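Local atomic coordinates of lactate racemase (Thermoanaerobacterium thermosaccharolyticum, PDB entry 2YJG), a protein that interconverts the D- and L-isomers of lactate with the help of a nickel-pincer cofactor derived from nicotinic acid mononucleotide. Residues N292-V297 with D356-Q361; G299-E304 with L363-I368. All blocks are in the same frame, centred on the assembly; numbering follows the deposited sequence.

Contact 1: N292-V297 with D356-Q361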
# COMPACT_ATOMS: atom_id res chain seq x y z
N ASN A 292 -0.99 -12.91 26.02
CA ASN A 292 -2.23 -12.93 26.82
C ASN A 292 -2.54 -14.34 27.29
O ASN A 292 -1.98 -15.32 26.77
CB ASN A 292 -3.38 -12.28 26.02
CG ASN A 292 -3.69 -12.98 24.75
OD1 ASN A 292 -3.83 -14.20 24.76
ND2 ASN A 292 -3.79 -12.24 23.62
N ILE A 293 -3.39 -14.41 28.32
CA ILE A 293 -3.84 -15.68 28.91
C ILE A 293 -4.48 -16.61 27.89
O ILE A 293 -4.13 -17.81 27.88
CB ILE A 293 -4.71 -15.50 30.15
CG1 ILE A 293 -4.01 -14.59 31.16
CG2 ILE A 293 -4.97 -16.86 30.82
CD1 ILE A 293 -4.87 -14.31 32.41
N TYR A 294 -5.30 -16.04 27.01
CA TYR A 294 -5.93 -16.76 25.91
C TYR A 294 -4.87 -17.61 25.17
O TYR A 294 -5.05 -18.81 24.98
CB TYR A 294 -6.59 -15.73 25.00
CG TYR A 294 -7.45 -16.31 23.89
CD1 TYR A 294 -6.86 -16.77 22.74
CD2 TYR A 294 -8.84 -16.38 24.00
CE1 TYR A 294 -7.63 -17.31 21.70
CE2 TYR A 294 -9.62 -16.88 22.95
CZ TYR A 294 -9.01 -17.34 21.82
OH TYR A 294 -9.78 -17.85 20.81
N GLN A 295 -3.78 -16.99 24.76
CA GLN A 295 -2.73 -17.70 24.01
C GLN A 295 -2.04 -18.74 24.88
O GLN A 295 -1.63 -19.77 24.40
CB GLN A 295 -1.68 -16.72 23.46
CG GLN A 295 -2.13 -15.91 22.28
CD GLN A 295 -2.62 -16.72 21.16
OE1 GLN A 295 -2.02 -17.74 20.79
NE2 GLN A 295 -3.75 -16.28 20.57
N SER A 296 -1.91 -18.45 26.15
CA SER A 296 -1.16 -19.33 27.09
C SER A 296 -1.79 -20.70 27.37
O SER A 296 -1.09 -21.63 27.78
CB SER A 296 -0.93 -18.62 28.41
OG SER A 296 -2.09 -18.68 29.25
N VAL A 297 -3.09 -20.82 27.09
CA VAL A 297 -3.72 -22.15 27.08
C VAL A 297 -2.98 -23.11 26.14
O VAL A 297 -2.96 -24.30 26.42
CB VAL A 297 -5.20 -22.04 26.71
CG1 VAL A 297 -5.96 -23.46 26.80
CG2 VAL A 297 -5.90 -21.00 27.62
N ASP A 356 -14.34 -17.16 21.29
CA ASP A 356 -13.55 -17.48 22.48
C ASP A 356 -13.95 -18.82 23.17
O ASP A 356 -13.18 -19.29 24.02
CB ASP A 356 -13.61 -16.38 23.56
CG ASP A 356 -12.92 -15.06 23.18
OD1 ASP A 356 -12.39 -14.87 22.02
OD2 ASP A 356 -12.91 -14.18 24.11
N GLN A 357 -15.10 -19.41 22.85
CA GLN A 357 -15.62 -20.47 23.69
C GLN A 357 -14.67 -21.70 23.71
O GLN A 357 -14.52 -22.36 24.74
CB GLN A 357 -17.06 -20.85 23.30
CG GLN A 357 -17.23 -21.80 22.20
CD GLN A 357 -18.68 -22.39 22.16
OE1 GLN A 357 -19.68 -21.64 22.29
NE2 GLN A 357 -18.78 -23.70 21.92
N TRP A 358 -14.06 -21.98 22.57
CA TRP A 358 -13.23 -23.17 22.43
C TRP A 358 -11.96 -23.08 23.32
O TRP A 358 -11.44 -24.09 23.80
CB TRP A 358 -12.90 -23.38 20.97
CG TRP A 358 -12.28 -22.20 20.28
CD1 TRP A 358 -10.97 -21.92 20.17
CD2 TRP A 358 -12.98 -21.15 19.61
NE1 TRP A 358 -10.78 -20.75 19.48
CE2 TRP A 358 -12.02 -20.26 19.12
CE3 TRP A 358 -14.32 -20.87 19.41
CZ2 TRP A 358 -12.36 -19.09 18.41
CZ3 TRP A 358 -14.66 -19.78 18.67
CH2 TRP A 358 -13.69 -18.89 18.16
N GLU A 359 -11.44 -21.86 23.46
CA GLU A 359 -10.22 -21.60 24.27
C GLU A 359 -10.59 -21.82 25.71
O GLU A 359 -9.80 -22.38 26.52
CB GLU A 359 -9.75 -20.15 24.06
CG GLU A 359 -8.26 -19.85 24.21
CD GLU A 359 -7.41 -20.42 23.11
OE1 GLU A 359 -7.99 -21.03 22.16
OE2 GLU A 359 -6.13 -20.26 23.14
N ALA A 360 -11.78 -21.34 26.13
CA ALA A 360 -12.26 -21.62 27.47
C ALA A 360 -12.51 -23.12 27.73
O ALA A 360 -12.25 -23.63 28.84
CB ALA A 360 -13.58 -20.79 27.86
N GLN A 361 -13.04 -23.81 26.73
CA GLN A 361 -13.36 -25.20 26.86
C GLN A 361 -12.06 -25.98 27.12
O GLN A 361 -11.96 -26.84 28.02
CB GLN A 361 -14.01 -25.68 25.56
CG GLN A 361 -14.51 -27.11 25.65
CD GLN A 361 -15.20 -27.60 24.38
OE1 GLN A 361 -15.54 -26.81 23.50
NE2 GLN A 361 -15.41 -28.92 24.30
O HOH W 1 -12.27 -15.76 19.55

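Contact 2: G299-E304 with L363-I368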
# COMPACT_ATOMS: atom_id res chain seq x y z
N GLY A 299 0.42 -23.49 25.51
CA GLY A 299 1.54 -24.04 26.33
C GLY A 299 1.02 -24.92 27.46
O GLY A 299 1.62 -25.93 27.84
N MET A 300 -0.11 -24.54 28.05
CA MET A 300 -0.67 -25.37 29.10
C MET A 300 -1.04 -26.78 28.65
O MET A 300 -0.96 -27.75 29.46
CB MET A 300 -1.93 -24.75 29.70
CG MET A 300 -1.75 -23.37 30.35
SD MET A 300 -3.30 -22.79 31.05
CE MET A 300 -2.81 -21.13 31.44
N THR A 301 -1.48 -26.90 27.39
CA THR A 301 -1.81 -28.22 26.82
C THR A 301 -0.56 -29.12 26.71
O THR A 301 -0.69 -30.33 26.83
CB THR A 301 -2.51 -28.21 25.42
OG1 THR A 301 -1.65 -27.73 24.38
CG2 THR A 301 -3.90 -27.46 25.47
N ALA A 302 0.62 -28.52 26.47
CA ALA A 302 1.88 -29.29 26.42
C ALA A 302 2.14 -29.74 27.86
O ALA A 302 2.50 -30.89 28.08
CB ALA A 302 3.05 -28.41 25.90
N GLY A 303 1.92 -28.84 28.82
CA GLY A 303 1.88 -29.21 30.25
C GLY A 303 0.99 -30.38 30.61
O GLY A 303 1.40 -31.35 31.32
N GLU A 304 -0.27 -30.31 30.15
CA GLU A 304 -1.27 -31.28 30.45
C GLU A 304 -0.81 -32.68 30.04
O GLU A 304 -0.99 -33.62 30.79
CB GLU A 304 -2.53 -30.95 29.63
CG GLU A 304 -3.75 -31.85 29.84
CD GLU A 304 -4.88 -31.48 28.84
OE1 GLU A 304 -4.57 -30.95 27.78
OE2 GLU A 304 -6.07 -31.75 29.11
N LEU A 363 -9.14 -24.80 28.27
CA LEU A 363 -8.59 -24.50 29.60
C LEU A 363 -9.38 -25.20 30.70
O LEU A 363 -8.79 -25.79 31.62
CB LEU A 363 -8.55 -22.99 29.83
CG LEU A 363 -8.07 -22.46 31.17
CD1 LEU A 363 -6.57 -22.93 31.36
CD2 LEU A 363 -8.20 -20.91 31.26
N ALA A 364 -10.74 -25.23 30.59
CA ALA A 364 -11.52 -25.99 31.54
C ALA A 364 -11.14 -27.49 31.55
O ALA A 364 -11.03 -28.07 32.60
CB ALA A 364 -13.11 -25.77 31.35
N ARG A 365 -10.92 -28.10 30.40
CA ARG A 365 -10.49 -29.51 30.33
C ARG A 365 -9.22 -29.68 31.20
O ARG A 365 -9.13 -30.58 32.04
CB ARG A 365 -10.21 -29.93 28.88
CG ARG A 365 -9.76 -31.32 28.75
CD ARG A 365 -9.39 -31.64 27.36
NE ARG A 365 -8.05 -31.11 27.03
CZ ARG A 365 -7.67 -30.66 25.85
NH1 ARG A 365 -8.52 -30.58 24.81
NH2 ARG A 365 -6.45 -30.19 25.71
N ILE A 366 -8.26 -28.75 31.06
CA ILE A 366 -7.02 -28.82 31.86
C ILE A 366 -7.26 -28.71 33.33
O ILE A 366 -6.86 -29.54 34.07
CB ILE A 366 -6.00 -27.77 31.39
CG1 ILE A 366 -5.69 -28.08 29.96
CG2 ILE A 366 -4.66 -27.83 32.20
CD1 ILE A 366 -4.88 -26.96 29.29
N LEU A 367 -8.00 -27.69 33.74
CA LEU A 367 -8.19 -27.37 35.11
C LEU A 367 -9.10 -28.34 35.86
O LEU A 367 -9.18 -28.29 37.11
CB LEU A 367 -8.73 -25.93 35.20
CG LEU A 367 -7.92 -24.76 34.66
CD1 LEU A 367 -8.67 -23.40 34.84
CD2 LEU A 367 -6.59 -24.72 35.38
N ILE A 368 -9.84 -29.18 35.14
CA ILE A 368 -10.65 -30.20 35.80
C ILE A 368 -9.77 -31.29 36.35
O ILE A 368 -10.12 -31.81 37.39
CB ILE A 368 -11.71 -30.83 34.86
CG1 ILE A 368 -12.80 -29.79 34.54
CG2 ILE A 368 -12.37 -32.08 35.53
CD1 ILE A 368 -13.60 -30.21 33.35
O HOH W 2 -6.83 -32.46 31.39

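Contact 1: N292-V297 with D356-Q361
The ring of Tyr294 lies flat against the side chain of Glu359: CG of the glutamate stands 3.3 Å from the ring centroid, almost on the ring normal, a CH-pi contact. The carboxylate that follows is stacked over the same face, 7° from the ring plane, with CD 3.4 Å from Tyr294 CE1. Asp356 OD1 and Trp358 NE1 approach the tyrosine obliquely, NE1 lying 3.3 Å from Tyr294 OH, while Phe328 meets the ring edge-to-face. The Trp358 indole has the backbone N of Asp356 over one face, near the rim, and also meets the rings of His200 and Phe176. A water donates to Asp356 OD1 and bonds weakly to Tyr294 OH; Asp356 OD2 accepts from Phe328 N, outside the segments. Here the first turns of two C-terminal-domain helices cross, their local axes 58° apart. Asn292 is the N-cap of helix 293-305, its OD1 accepting from Gln295 N at 2.8 Å. That helix carries Gln295 and Lys298, substrate-binding by similarity, while Trp358 on the partner helix packs on His200, the nickel ligand by similarity, so the Tyr294-Glu359 packing lies beside the probable active site. Glu359 OE2 lies 2.6 Å from the carbonyl O of Tyr294, so close for two oxygens that the acid is probably protonated and donates its proton, consistent with a raised pKa in this buried setting.

Contact 2: G299-E304 with L363-I368
Glu304 and Arg365 form the polar half of this contact, a two-pronged salt bridge. Arg365 offers NE and NH2 side-on, one nitrogen to each carboxylate oxygen: NH2 donates to OE1 of Glu304 at 2.9 Å, and NE donates to OE2 at the same length, both bonds fairly straight. Both oxygens use their syn lone pairs, and the two flat groups are nearly coplanar, 14° apart, an arrangement that fixes the rotation of each. Glu304 reaches across as an extended chain, whereas Arg365 turns at chi3 (78°), which sets the position of NE. A water adds a third link by donating to Glu304 OE2 at 2.5 Å and to the backbone O of Arg365.

The apolar half is built round Ile366 and Met300. CD1 of Ile366 packs against Met300 CB at 3.7 Å and also meets Thr301, and its CG1 sits almost straight over the face of the Glu304 carboxylate, 3.7 Å from CD. Farther toward the start of both segments, the sulfur of Met300 touches CD1 of Leu363 at 3.3 Å. Thr301 joins the two halves: its CG2 lies 3.7 Å from Arg365 NH2, while its OG1 bonds to the carbonyl of Lys298 in the preceding turn.

The helices run in the same general direction, their local axes 34° apart. Met300 and Ile366 both rest on Val372 of strand 371-375, Leu363 packs on helix 326-333, and Arg365 touches Met342 of helix 338-346.

How the contacts relate
Both contacts join helix 293-305 to helix 357-369, and their centres lie 10 Å apart. Along the chain 292-297 and 299-304 precede 356-361 and 363-368, so each helix contributes first to contact 1 and then, about two turns later, to contact 2. The two meet where Val297 CG1 packs 3.8 Å from Leu363 N. All four segments belong to the C-terminal domain; strand 371-375, beside contact 2, joins a parallel sheet that also takes in strand 22-25. One helix pair thus serves two settings: the early turns carry Gln295 and Lys298 and bring Trp358 against His200, residues assigned by similarity to substrate and nickel binding, while Met300 and Ile366 of the later turns rest on strand 371-375.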